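Local coordinates for protein leucine aminopeptidase (PDB 7D1B) that probably acts as a zinc-dependent glutaminyl cyclase of the M28 peptidase family, converting N-terminal glutamine of peptides to pyroglutamate, at residues Y224-A229 with A293-V298; A123-C128 with S175-D180; K203-S208 with V283-I288. All blocks are in the same frame, centred on the assembly; numbering follows the deposited sequence.

Interaction 1: Y224-A229 with A293-V298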
ATOM      1  N   TYR A 224      17.619 -12.833  -6.213  1.00 18.58           N
ATOM      2  CA  TYR A 224      16.229 -12.857  -6.635  1.00 17.23           C
ATOM      3  C   TYR A 224      15.986 -11.632  -7.508  1.00 15.99           C
ATOM      4  O   TYR A 224      16.795 -10.699  -7.547  1.00 16.94           O
ATOM      5  CB  TYR A 224      15.263 -12.834  -5.434  1.00 17.38           C
ATOM      6  CG  TYR A 224      15.394 -11.573  -4.599  1.00 18.37           C
ATOM      7  CD1 TYR A 224      14.697 -10.409  -4.927  1.00 19.60           C
ATOM      8  CD2 TYR A 224      16.238 -11.540  -3.489  1.00 20.66           C
ATOM      9  CE1 TYR A 224      14.853  -9.254  -4.173  1.00 21.14           C
ATOM     10  CE2 TYR A 224      16.394 -10.395  -2.738  1.00 22.11           C
ATOM     11  CZ  TYR A 224      15.692  -9.264  -3.077  1.00 22.85           C
ATOM     12  OH  TYR A 224      15.854  -8.128  -2.319  1.00 26.45           O
ATOM     13  N   ARG A 225      14.842 -11.626  -8.180  1.00 16.26           N
ATOM     14  CA  ARG A 225      14.341 -10.431  -8.843  1.00 16.15           C
ATOM     15  C   ARG A 225      12.887 -10.221  -8.442  1.00 14.55           C
ATOM     16  O   ARG A 225      12.158 -11.183  -8.186  1.00 15.24           O
ATOM     17  CB  ARG A 225      14.399 -10.556 -10.364  1.00 19.13           C
ATOM     18  CG  ARG A 225      15.800 -10.677 -10.917  1.00 22.92           C
ATOM     19  CD  ARG A 225      16.596  -9.376 -10.715  1.00 25.27           C
ATOM     20  NE  ARG A 225      17.923  -9.426 -11.328  1.00 27.76           N
ATOM     21  CZ  ARG A 225      19.003  -9.902 -10.721  1.00 29.86           C
ATOM     22  NH1 ARG A 225      18.921 -10.370  -9.481  1.00 30.73           N
ATOM     23  NH2 ARG A 225      20.173  -9.904 -11.351  1.00 32.26           N
ATOM     24  N   TYR A 226      12.467  -8.954  -8.395  1.00 14.33           N
ATOM     25  CA  TYR A 226      11.064  -8.619  -8.181  1.00 13.42           C
ATOM     26  C   TYR A 226      10.330  -8.704  -9.509  1.00 14.15           C
ATOM     27  O   TYR A 226      10.674  -7.998 -10.461  1.00 17.56           O
ATOM     28  CB  TYR A 226      10.930  -7.215  -7.599  1.00 14.22           C
ATOM     29  CG  TYR A 226      11.233  -7.129  -6.123  1.00 13.00           C
ATOM     30  CD1 TYR A 226      10.509  -7.899  -5.207  1.00 13.23           C
ATOM     31  CD2 TYR A 226      12.195  -6.246  -5.637  1.00 14.07           C
ATOM     32  CE1 TYR A 226      10.768  -7.832  -3.849  1.00 13.61           C
ATOM     33  CE2 TYR A 226      12.440  -6.148  -4.275  1.00 14.68           C
ATOM     34  CZ  TYR A 226      11.717  -6.939  -3.383  1.00 13.85           C
ATOM     35  OH  TYR A 226      11.969  -6.854  -2.038  1.00 15.29           O
ATOM     36  N   THR A 227       9.307  -9.546  -9.578  1.00 13.33           N
ATOM     37  CA  THR A 227       8.588  -9.759 -10.823  1.00 14.08           C
ATOM     38  C   THR A 227       7.252  -9.029 -10.876  1.00 13.20           C
ATOM     39  O   THR A 227       6.626  -8.992 -11.945  1.00 15.03           O
ATOM     40  CB  THR A 227       8.389 -11.253 -11.075  1.00 15.13           C
ATOM     41  OG1 THR A 227       7.744 -11.812  -9.934  1.00 16.19           O
ATOM     42  CG2 THR A 227       9.749 -11.948 -11.289  1.00 17.77           C
ATOM     43  N   GLY A 228       6.809  -8.430  -9.778  1.00 12.16           N
ATOM     44  CA  GLY A 228       5.563  -7.691  -9.794  1.00 12.71           C
ATOM     45  C   GLY A 228       5.319  -7.082  -8.433  1.00 11.81           C
ATOM     46  O   GLY A 228       5.812  -7.575  -7.404  1.00 12.23           O
ATOM     47  N   ALA A 229       4.508  -6.016  -8.438  1.00 11.45           N
ATOM     48  CA  ALA A 229       4.153  -5.306  -7.220  1.00 11.21           C
ATOM     49  C   ALA A 229       2.722  -4.816  -7.318  1.00 10.50           C
ATOM     50  O   ALA A 229       2.304  -4.329  -8.368  1.00 11.63           O
ATOM     51  CB  ALA A 229       5.072  -4.110  -6.989  1.00 12.03           C
ATOM     52  N   ALA A 293      11.845   1.346 -12.070  1.00 15.28           N
ATOM     53  CA  ALA A 293      12.915   0.408 -11.766  1.00 15.71           C
ATOM     54  C   ALA A 293      12.729  -0.934 -12.456  1.00 16.47           C
ATOM     55  O   ALA A 293      13.485  -1.867 -12.178  1.00 18.58           O
ATOM     56  CB  ALA A 293      13.050   0.217 -10.256  1.00 16.66           C
ATOM     57  N   GLY A 294      11.761  -1.050 -13.357  1.00 15.69           N
ATOM     58  CA  GLY A 294      11.557  -2.295 -14.066  1.00 16.76           C
ATOM     59  C   GLY A 294      10.747  -3.333 -13.332  1.00 15.75           C
ATOM     60  O   GLY A 294      10.754  -4.496 -13.745  1.00 18.19           O
ATOM     61  N   ILE A 295      10.053  -2.956 -12.264  1.00 14.05           N
ATOM     62  CA  ILE A 295       9.159  -3.867 -11.556  1.00 13.58           C
ATOM     63  C   ILE A 295       7.738  -3.543 -12.009  1.00 13.30           C
ATOM     64  O   ILE A 295       7.224  -2.466 -11.663  1.00 13.53           O
ATOM     65  CB  ILE A 295       9.278  -3.705 -10.033  1.00 13.62           C
ATOM     66  CG1 ILE A 295      10.733  -3.849  -9.552  1.00 14.29           C
ATOM     67  CG2 ILE A 295       8.326  -4.682  -9.336  1.00 14.47           C
ATOM     68  CD1 ILE A 295      10.926  -3.419  -8.105  1.00 15.68           C
ATOM     69  N   PRO A 296       7.066  -4.423 -12.755  1.00 13.09           N
ATOM     70  CA  PRO A 296       5.670  -4.134 -13.120  1.00 13.04           C
ATOM     71  C   PRO A 296       4.864  -3.896 -11.853  1.00 11.76           C
ATOM     72  O   PRO A 296       4.892  -4.712 -10.928  1.00 12.09           O
ATOM     73  CB  PRO A 296       5.230  -5.405 -13.848  1.00 14.48           C
ATOM     74  CG  PRO A 296       6.510  -6.065 -14.328  1.00 17.06           C
ATOM     75  CD  PRO A 296       7.528  -5.728 -13.266  1.00 14.38           C
ATOM     76  N   ALA A 297       4.170  -2.755 -11.790  1.00 11.60           N
ATOM     77  CA  ALA A 297       3.531  -2.344 -10.545  1.00 11.32           C
ATOM     78  C   ALA A 297       2.177  -1.710 -10.830  1.00 11.65           C
ATOM     79  O   ALA A 297       2.057  -0.774 -11.635  1.00 12.67           O
ATOM     80  CB  ALA A 297       4.416  -1.388  -9.744  1.00 12.10           C
ATOM     81  N   VAL A 298       1.160  -2.223 -10.137  1.00 11.12           N
ATOM     82  CA  VAL A 298      -0.228  -1.801 -10.314  1.00 11.91           C
ATOM     83  C   VAL A 298      -0.708  -1.110  -9.051  1.00 10.99           C
ATOM     84  O   VAL A 298      -0.489  -1.606  -7.942  1.00 12.78           O
ATOM     85  CB  VAL A 298      -1.117  -3.021 -10.625  1.00 12.60           C
ATOM     86  CG1 VAL A 298      -2.597  -2.676 -10.549  1.00 14.35           C
ATOM     87  CG2 VAL A 298      -0.726  -3.613 -11.956  1.00 13.67           C
TER
HETATM   88  O   HOH W   1      11.514  -7.006 -12.682  1.00 36.71           O
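The carbonyl oxygen of Pro296 is met twice by the strand beside it: Ala229 N donates a hydrogen bond to Pro296 O at 2.8 Å, and Gly228 CA brings a CA-H contact to the same Pro296 O at 3.3 Å. The hydrogen bond is bent, with 135° at the hydrogen. One step further the roles reverse, and Ala229 O accepts from Val298 N at 3.0 Å in a straighter bond of 162°, while Ala297 CA lies 3.2 Å from that Ala229 O. Both bonds of Ala229 thus straddle Ala297, the signature of a parallel bridge, and the two methyls share a face of the sheet with Ala229 CB 3.9 Å from Ala297 CB.

Ahead of the bridge Ile295 packs between the two segments. Its CG1 is anti to the carbonyl carbon (chi1 -54°), and CD1 at the end of this branch lies 3.8 Å from Tyr226 CB, while the CG2 branch rests against Gly228 C and Ala229 CB. Tyr226 and Ile295 run side by side in the same direction; the phenol ends in a hydrogen bond to Asp180. A water donates to both Tyr226 O and Gly294 O, spanning the two segments where they part. Gly228 N is buried without a hydrogen-bond partner in the model.

Gly294, at positive phi, closes helix 287-292 in a Schellman motif, and strand 297-300 then forms the edge of the sheet outside strand 225-232, with Ile295 touching Tyr215 of helix 206-218 and Val298 packed on helix 253-266.

Interaction 2: A123-C128 with S175-D180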
ATOM      1  N   ALA A 123      12.156 -15.538  -7.509  1.00 13.42           N
ATOM      2  CA  ALA A 123      11.255 -14.467  -7.919  1.00 13.91           C
ATOM      3  C   ALA A 123      10.480 -14.034  -6.690  1.00 12.72           C
ATOM      4  O   ALA A 123      10.034 -14.886  -5.915  1.00 13.21           O
ATOM      5  CB  ALA A 123      10.272 -14.964  -8.978  1.00 15.14           C
ATOM      6  N   ARG A 124      10.302 -12.721  -6.526  1.00 12.55           N
ATOM      7  CA  ARG A 124       9.568 -12.173  -5.401  1.00 12.35           C
ATOM      8  C   ARG A 124       8.528 -11.179  -5.889  1.00 11.81           C
ATOM      9  O   ARG A 124       8.760 -10.432  -6.847  1.00 12.91           O
ATOM     10  CB  ARG A 124      10.498 -11.472  -4.404  1.00 12.91           C
ATOM     11  CG  ARG A 124      11.634 -12.345  -3.891  1.00 13.23           C
ATOM     12  CD  ARG A 124      12.417 -11.718  -2.707  1.00 13.23           C
ATOM     13  NE  ARG A 124      11.600 -11.682  -1.503  1.00 12.91           N
ATOM     14  CZ  ARG A 124      11.286 -12.753  -0.774  1.00 12.88           C
ATOM     15  NH1 ARG A 124      11.791 -13.948  -1.074  1.00 14.43           N
ATOM     16  NH2 ARG A 124      10.450 -12.617   0.253  1.00 13.84           N
ATOM     17  N   LEU A 125       7.376 -11.185  -5.222  1.00 11.27           N
ATOM     18  CA  LEU A 125       6.326 -10.198  -5.398  1.00 11.66           C
ATOM     19  C   LEU A 125       6.343  -9.229  -4.235  1.00 11.33           C
ATOM     20  O   LEU A 125       6.726  -9.579  -3.117  1.00 12.22           O
ATOM     21  CB  LEU A 125       4.958 -10.868  -5.459  1.00 11.98           C
ATOM     22  CG  LEU A 125       4.706 -11.850  -6.596  1.00 12.88           C
ATOM     23  CD1 LEU A 125       3.277 -12.371  -6.508  1.00 14.11           C
ATOM     24  CD2 LEU A 125       4.970 -11.235  -7.963  1.00 15.01           C
ATOM     25  N   ILE A 126       5.825  -8.033  -4.493  1.00 11.30           N
ATOM     26  CA  ILE A 126       5.631  -7.011  -3.475  1.00 10.96           C
ATOM     27  C   ILE A 126       4.143  -6.736  -3.304  1.00 10.96           C
ATOM     28  O   ILE A 126       3.422  -6.558  -4.291  1.00 11.11           O
ATOM     29  CB  ILE A 126       6.349  -5.708  -3.883  1.00 11.34           C
ATOM     30  CG1 ILE A 126       7.869  -5.911  -3.881  1.00 12.71           C
ATOM     31  CG2 ILE A 126       5.908  -4.549  -2.990  1.00 12.25           C
ATOM     32  CD1 ILE A 126       8.609  -4.859  -4.659  1.00 13.89           C
ATOM     33  N   VAL A 127       3.700  -6.654  -2.050  1.00 10.49           N
ATOM     34  CA  VAL A 127       2.440  -6.014  -1.683  1.00 10.35           C
ATOM     35  C   VAL A 127       2.855  -4.786  -0.906  1.00 10.44           C
ATOM     36  O   VAL A 127       3.609  -4.902   0.069  1.00 10.86           O
ATOM     37  CB  VAL A 127       1.560  -6.943  -0.821  1.00 11.54           C
ATOM     38  CG1 VAL A 127       0.314  -6.190  -0.368  1.00 12.43           C
ATOM     39  CG2 VAL A 127       1.205  -8.225  -1.573  1.00 12.73           C
ATOM     40  N   CYS A 128       2.398  -3.603  -1.329  1.00 10.21           N
ATOM     41  CA  CYS A 128       2.940  -2.382  -0.739  1.00 10.52           C
ATOM     42  C   CYS A 128       1.840  -1.366  -0.451  1.00 10.51           C
ATOM     43  O   CYS A 128       0.717  -1.447  -0.961  1.00 10.99           O
ATOM     44  CB  CYS A 128       4.104  -1.803  -1.578  1.00 11.22           C
ATOM     45  SG  CYS A 128       3.693  -1.338  -3.256  1.00 11.43           S
ATOM     46  N   SER A 175       3.214 -20.843  -2.033  1.00 11.94           N
ATOM     47  CA  SER A 175       3.640 -19.806  -2.964  1.00 12.30           C
ATOM     48  C   SER A 175       4.935 -20.197  -3.651  1.00 12.26           C
ATOM     49  O   SER A 175       5.935 -20.473  -2.983  1.00 13.40           O
ATOM     50  CB  SER A 175       3.866 -18.488  -2.229  1.00 12.96           C
ATOM     51  OG  SER A 175       4.290 -17.521  -3.173  1.00 13.66           O
ATOM     52  N   ASN A 176       4.946 -20.113  -4.980  1.00 12.16           N
ATOM     53  CA  ASN A 176       6.166 -20.336  -5.742  1.00 12.66           C
ATOM     54  C   ASN A 176       7.051 -19.102  -5.827  1.00 12.65           C
ATOM     55  O   ASN A 176       8.119 -19.167  -6.454  1.00 14.51           O
ATOM     56  CB  ASN A 176       5.803 -20.825  -7.142  1.00 13.39           C
ATOM     57  CG  ASN A 176       5.042 -22.126  -7.096  1.00 14.44           C
ATOM     58  OD1 ASN A 176       5.357 -23.011  -6.286  1.00 15.65           O
ATOM     59  ND2 ASN A 176       4.018 -22.247  -7.924  1.00 15.35           N
ATOM     60  N   VAL A 177       6.646 -18.011  -5.196  1.00 12.13           N
ATOM     61  CA  VAL A 177       7.374 -16.748  -5.196  1.00 12.54           C
ATOM     62  C   VAL A 177       7.561 -16.265  -3.765  1.00 12.13           C
ATOM     63  O   VAL A 177       6.777 -16.579  -2.868  1.00 12.72           O
ATOM     64  CB  VAL A 177       6.643 -15.682  -6.040  1.00 12.52           C
ATOM     65  CG1 VAL A 177       6.671 -16.064  -7.516  1.00 15.24           C
ATOM     66  CG2 VAL A 177       5.216 -15.464  -5.550  1.00 14.32           C
ATOM     67  N   GLY A 178       8.594 -15.466  -3.549  1.00 11.85           N
ATOM     68  CA  GLY A 178       8.677 -14.729  -2.307  1.00 12.50           C
ATOM     69  C   GLY A 178       7.605 -13.661  -2.257  1.00 10.90           C
ATOM     70  O   GLY A 178       7.101 -13.223  -3.296  1.00 11.75           O
ATOM     71  N   VAL A 179       7.249 -13.226  -1.043  1.00 11.33           N
ATOM     72  CA  VAL A 179       6.307 -12.112  -0.899  1.00 11.74           C
ATOM     73  C   VAL A 179       6.871 -11.144   0.122  1.00 10.77           C
ATOM     74  O   VAL A 179       7.094 -11.519   1.278  1.00 11.67           O
ATOM     75  CB  VAL A 179       4.897 -12.575  -0.487  1.00 11.89           C
ATOM     76  CG1 VAL A 179       3.967 -11.361  -0.345  1.00 14.02           C
ATOM     77  CG2 VAL A 179       4.335 -13.539  -1.507  1.00 12.60           C
ATOM     78  N   ASP A 180       7.089  -9.895  -0.298  1.00 11.45           N
ATOM     79  CA  ASP A 180       7.527  -8.831   0.596  1.00 11.45           C
ATOM     80  C   ASP A 180       6.394  -7.832   0.775  1.00 10.80           C
ATOM     81  O   ASP A 180       5.876  -7.292  -0.215  1.00 12.19           O
ATOM     82  CB  ASP A 180       8.766  -8.124   0.047  1.00 12.53           C
ATOM     83  CG  ASP A 180       9.962  -9.033   0.059  1.00 13.32           C
ATOM     84  OD1 ASP A 180      10.032  -9.888   0.964  1.00 14.56           O
ATOM     85  OD2 ASP A 180      10.823  -8.931  -0.832  1.00 14.60           O
TER
HETATM   86  O   HOH W   2      10.644 -18.118  -7.159  1.00 18.93           O
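A beta-alpha-beta crossover brings these residues together: strand 123-130 leads through helix 153-167 to strand 178-184, which lies parallel beside it in the mixed sheet of the M28 peptidase fold, pairing Arg124 with Gly178, Leu125 with Val179 and Ile126 with Asp180. Four backbone hydrogen bonds establish the register. Gly178 N donates to Ala123 O, Leu125 N to Gly178 O, Asp180 N to Leu125 O and Val127 N to Asp180 O, and the short strand segments are inclined by 28°.

On the face carrying Arg124 and Asp180 the pairing is reinforced by a buried salt bridge. Arg124 grips the carboxylate side-on: NE donates to Asp180 OD2 at 2.9 Å, and NH2 of Arg124 to Asp180 OD1, also at 2.9 Å. The side chain of Arg124 is bent at chi3 (70°), which turns NE out of the line of the aliphatic chain. Both acceptors lie close to the guanidinium plane, yet each is met from above the carboxylate plane; the two planes are 32° apart. Second partners hold both ends: Trp117 O and Phe118 O take further N-H groups of Arg124, and Ser116 OG bonds to Asp180 OD1.

Gly178 CA lies over one guanidinium face, 3.4 Å from Arg124 NH1; a beta carbon on Gly178 would collide with that nitrogen. On the face carrying Leu125 and Val179 the contacts between the two segments are apolar: Leu125 CD1 lies 3.8 Å from Val177 CG2, and Ile334 of helix 320-336 packs on Leu125 and Val179. Where strand 123-130 begins, a water accepts from Ala123 N at 3.0 Å and donates to Asn176 O at 2.8 Å.

Interaction 3: K203-S208 with V283-I288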
ATOM      1  N   LYS A 203       7.265  17.740  -2.065  1.00 12.92           N
ATOM      2  CA  LYS A 203       7.556  16.554  -2.862  1.00 12.89           C
ATOM      3  C   LYS A 203       6.912  15.299  -2.285  1.00 11.96           C
ATOM      4  O   LYS A 203       6.883  15.104  -1.069  1.00 12.27           O
ATOM      5  CB  LYS A 203       9.079  16.371  -2.890  1.00 13.46           C
ATOM      6  CG  LYS A 203       9.540  15.139  -3.639  1.00 14.93           C
ATOM      7  CD  LYS A 203      11.059  15.102  -3.822  1.00 17.10           C
ATOM      8  CE  LYS A 203      11.548  13.683  -4.173  1.00 19.32           C
ATOM      9  NZ  LYS A 203      10.898  13.124  -5.400  1.00 24.54           N
ATOM     10  N   TYR A 204       6.461  14.426  -3.181  1.00 12.66           N
ATOM     11  CA  TYR A 204       5.865  13.130  -2.870  1.00 12.58           C
ATOM     12  C   TYR A 204       6.867  12.001  -3.103  1.00 12.75           C
ATOM     13  O   TYR A 204       7.857  12.150  -3.826  1.00 13.85           O
ATOM     14  CB  TYR A 204       4.657  12.898  -3.787  1.00 13.30           C
ATOM     15  CG  TYR A 204       3.455  13.738  -3.484  1.00 13.10           C
ATOM     16  CD1 TYR A 204       3.415  15.092  -3.795  1.00 14.89           C
ATOM     17  CD2 TYR A 204       2.315  13.152  -2.936  1.00 14.87           C
ATOM     18  CE1 TYR A 204       2.273  15.853  -3.532  1.00 15.28           C
ATOM     19  CE2 TYR A 204       1.185  13.891  -2.667  1.00 16.34           C
ATOM     20  CZ  TYR A 204       1.160  15.236  -2.975  1.00 15.64           C
ATOM     21  OH  TYR A 204       0.004  15.930  -2.697  1.00 17.34           O
ATOM     22  N   PHE A 205       6.573  10.847  -2.498  1.00 12.49           N
ATOM     23  CA  PHE A 205       7.153   9.562  -2.904  1.00 12.56           C
ATOM     24  C   PHE A 205       8.591   9.328  -2.447  1.00 12.13           C
ATOM     25  O   PHE A 205       9.323   8.566  -3.092  1.00 13.28           O
ATOM     26  CB  PHE A 205       7.022   9.282  -4.419  1.00 13.04           C
ATOM     27  CG  PHE A 205       5.662   9.595  -4.960  1.00 12.73           C
ATOM     28  CD1 PHE A 205       4.516   9.107  -4.325  1.00 13.72           C
ATOM     29  CD2 PHE A 205       5.513  10.408  -6.074  1.00 13.66           C
ATOM     30  CE1 PHE A 205       3.260   9.435  -4.792  1.00 13.95           C
ATOM     31  CE2 PHE A 205       4.249  10.738  -6.561  1.00 14.15           C
ATOM     32  CZ  PHE A 205       3.128  10.265  -5.916  1.00 14.70           C
ATOM     33  N   PHE A 206       9.005   9.887  -1.306  1.00 12.29           N
ATOM     34  CA  PHE A 206      10.377   9.649  -0.858  1.00 13.45           C
ATOM     35  C   PHE A 206      10.657   8.170  -0.626  1.00 12.68           C
ATOM     36  O   PHE A 206      11.722   7.666  -1.002  1.00 13.15           O
ATOM     37  CB  PHE A 206      10.660  10.417   0.424  1.00 13.22           C
ATOM     38  CG  PHE A 206      10.824  11.898   0.241  1.00 13.52           C
ATOM     39  CD1 PHE A 206      11.925  12.412  -0.440  1.00 15.13           C
ATOM     40  CD2 PHE A 206       9.912  12.782   0.808  1.00 14.34           C
ATOM     41  CE1 PHE A 206      12.103  13.798  -0.569  1.00 16.18           C
ATOM     42  CE2 PHE A 206      10.095  14.153   0.687  1.00 16.66           C
ATOM     43  CZ  PHE A 206      11.184  14.650   0.005  1.00 16.74           C
ATOM     44  N   GLY A 207       9.726   7.463   0.020  1.00 12.31           N
ATOM     45  CA  GLY A 207       9.968   6.072   0.382  1.00 12.85           C
ATOM     46  C   GLY A 207      10.003   5.133  -0.806  1.00 12.08           C
ATOM     47  O   GLY A 207      10.890   4.281  -0.908  1.00 12.50           O
ATOM     48  N   SER A 208       9.036   5.264  -1.730  1.00 11.96           N
ATOM     49  CA  SER A 208       9.068   4.384  -2.889  1.00 11.87           C
ATOM     50  C   SER A 208      10.265   4.680  -3.786  1.00 11.94           C
ATOM     51  O   SER A 208      10.864   3.756  -4.345  1.00 12.71           O
ATOM     52  CB  SER A 208       7.741   4.414  -3.647  1.00 12.31           C
ATOM     53  OG  SER A 208       7.384   5.728  -4.061  1.00 12.26           O
ATOM     54  N   VAL A 283      -2.791   8.358 -12.304  1.00 14.82           N
ATOM     55  CA  VAL A 283      -2.596   8.710 -10.902  1.00 15.13           C
ATOM     56  C   VAL A 283      -1.131   8.500 -10.559  1.00 14.28           C
ATOM     57  O   VAL A 283      -0.641   7.369 -10.593  1.00 15.41           O
ATOM     58  CB  VAL A 283      -3.498   7.874  -9.975  1.00 17.05           C
ATOM     59  CG1 VAL A 283      -3.327   8.343  -8.525  1.00 17.89           C
ATOM     60  CG2 VAL A 283      -4.969   7.956 -10.402  1.00 19.13           C
ATOM     61  N   LEU A 284      -0.431   9.578 -10.226  1.00 15.38           N
ATOM     62  CA  LEU A 284       0.909   9.440  -9.669  1.00 15.82           C
ATOM     63  C   LEU A 284       0.798   8.843  -8.271  1.00 14.41           C
ATOM     64  O   LEU A 284      -0.017   9.291  -7.456  1.00 15.81           O
ATOM     65  CB  LEU A 284       1.588  10.805  -9.600  1.00 17.19           C
ATOM     66  CG  LEU A 284       1.854  11.456 -10.959  1.00 20.53           C
ATOM     67  CD1 LEU A 284       2.362  12.865 -10.748  1.00 23.36           C
ATOM     68  CD2 LEU A 284       2.845  10.612 -11.762  1.00 23.34           C
ATOM     69  N   ASP A 285       1.623   7.844  -7.982  1.00 13.34           N
ATOM     70  CA  ASP A 285       1.541   7.180  -6.691  1.00 12.70           C
ATOM     71  C   ASP A 285       2.858   6.436  -6.470  1.00 12.15           C
ATOM     72  O   ASP A 285       3.807   6.543  -7.261  1.00 12.79           O
ATOM     73  CB  ASP A 285       0.305   6.275  -6.651  1.00 13.51           C
ATOM     74  CG  ASP A 285      -0.291   6.132  -5.279  1.00 13.93           C
ATOM     75  OD1 ASP A 285       0.379   6.430  -4.272  1.00 14.45           O
ATOM     76  OD2 ASP A 285      -1.468   5.680  -5.191  1.00 15.22           O
ATOM     77  N   ASP A 286       2.924   5.671  -5.379  1.00 12.17           N
ATOM     78  CA  ASP A 286       4.143   4.955  -5.032  1.00 11.83           C
ATOM     79  C   ASP A 286       4.535   3.892  -6.050  1.00 12.12           C
ATOM     80  O   ASP A 286       5.673   3.411  -5.993  1.00 12.90           O
ATOM     81  CB  ASP A 286       4.001   4.331  -3.640  1.00 12.19           C
ATOM     82  CG  ASP A 286       4.231   5.322  -2.508  1.00 12.34           C
ATOM     83  OD1 ASP A 286       5.205   6.117  -2.573  1.00 12.27           O
ATOM     84  OD2 ASP A 286       3.476   5.256  -1.518  1.00 13.88           O
ATOM     85  N   HIS A 287       3.635   3.493  -6.961  1.00 11.45           N
ATOM     86  CA  HIS A 287       3.981   2.477  -7.952  1.00 11.66           C
ATOM     87  C   HIS A 287       4.809   3.034  -9.104  1.00 12.05           C
ATOM     88  O   HIS A 287       5.398   2.257  -9.856  1.00 13.20           O
ATOM     89  CB  HIS A 287       2.727   1.795  -8.485  1.00 12.00           C
ATOM     90  CG  HIS A 287       1.823   2.709  -9.243  1.00 11.80           C
ATOM     91  ND1 HIS A 287       1.498   3.983  -8.808  1.00 12.73           N
ATOM     92  CD2 HIS A 287       1.171   2.519 -10.414  1.00 12.49           C
ATOM     93  CE1 HIS A 287       0.675   4.530  -9.689  1.00 12.73           C
ATOM     94  NE2 HIS A 287       0.450   3.659 -10.664  1.00 12.70           N
ATOM     95  N   ILE A 288       4.880   4.360  -9.255  1.00 12.34           N
ATOM     96  CA  ILE A 288       5.645   4.939 -10.360  1.00 13.57           C
ATOM     97  C   ILE A 288       7.120   4.584 -10.235  1.00 12.85           C
ATOM     98  O   ILE A 288       7.749   4.132 -11.191  1.00 14.07           O
ATOM     99  CB  ILE A 288       5.449   6.464 -10.402  1.00 15.27           C
ATOM    100  CG1 ILE A 288       3.967   6.817 -10.583  1.00 16.10           C
ATOM    101  CG2 ILE A 288       6.349   7.103 -11.470  1.00 16.17           C
ATOM    102  CD1 ILE A 288       3.402   6.415 -11.908  1.00 19.74           C
TER
HETATM  103  O   HOH W   3       6.846   6.997  -0.627  1.00 12.34           O
HETATM  104  O   HOH W   4       6.707   6.496  -6.828  1.00 13.11           O
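Phe205 lays its ring flat against the backbone of Asp285, and this is the tight part of the contact: Phe205 CE1 is 3.4 Å from Asp285 CA. Asp285 O stands 3.8 Å above the centre of one ring face, and Tyr204 CB covers the centre of the opposite face. At the ring's edge, near its plane, Phe205 CD1 approaches Asp286 OD1 at 3.5 Å. Packing is looser on the outward side, toward Leu284, an exposed residue whose CB comes no nearer than 4.0 Å to Phe205 CZ. An alanine in place of Phe205 would probably open a gap over the backbone of Asp285 and leave the CB of Leu284 without its aromatic neighbour.

Phe205 holds the N-cap position of helix 206-218; its ring joins the start of that helix to the residues leading into helix 287-292. In the first turn, Ser208 OG lies between the backbone N and the carbonyl carbon (chi1 57°), and from there donates to Asp286 OD1 at 2.7 Å, reaching the carboxylate on its anti side, 21° out of its plane.

Two waters complete the polar side. One accepts from Ser208 N and donates to Asp286 OD1 at 2.7 Å, giving that oxygen two donors; another donates both to Ser208 OG and, at 2.9 Å, to Asp285 O.

In the fold
Interactions 1 and 2 sit on consecutive strands of one sheet, their centres about 10 Å apart, and are directly joined: Tyr226 OH lies 2.7 Å from Asp180 OD2, and Thr227 N 2.9 Å from Arg124 O, both probable hydrogen bonds. Interaction 3 lies about 15 Å from interaction 1 by centres and touches it where Ala297 O packs on His287 CD2 at 3.6 Å; helix 287-292 leads from one to the other. The centres of interactions 2 and 3 are about 20 Å apart and their nearest atoms about 6 Å, with no touch. Interaction 3 alone approaches the zinc site: the side chain of Asp285 is about 8 Å from the zinc ion, and that of Phe205 about 7 Å from the side chain of the zinc ligand Glu188.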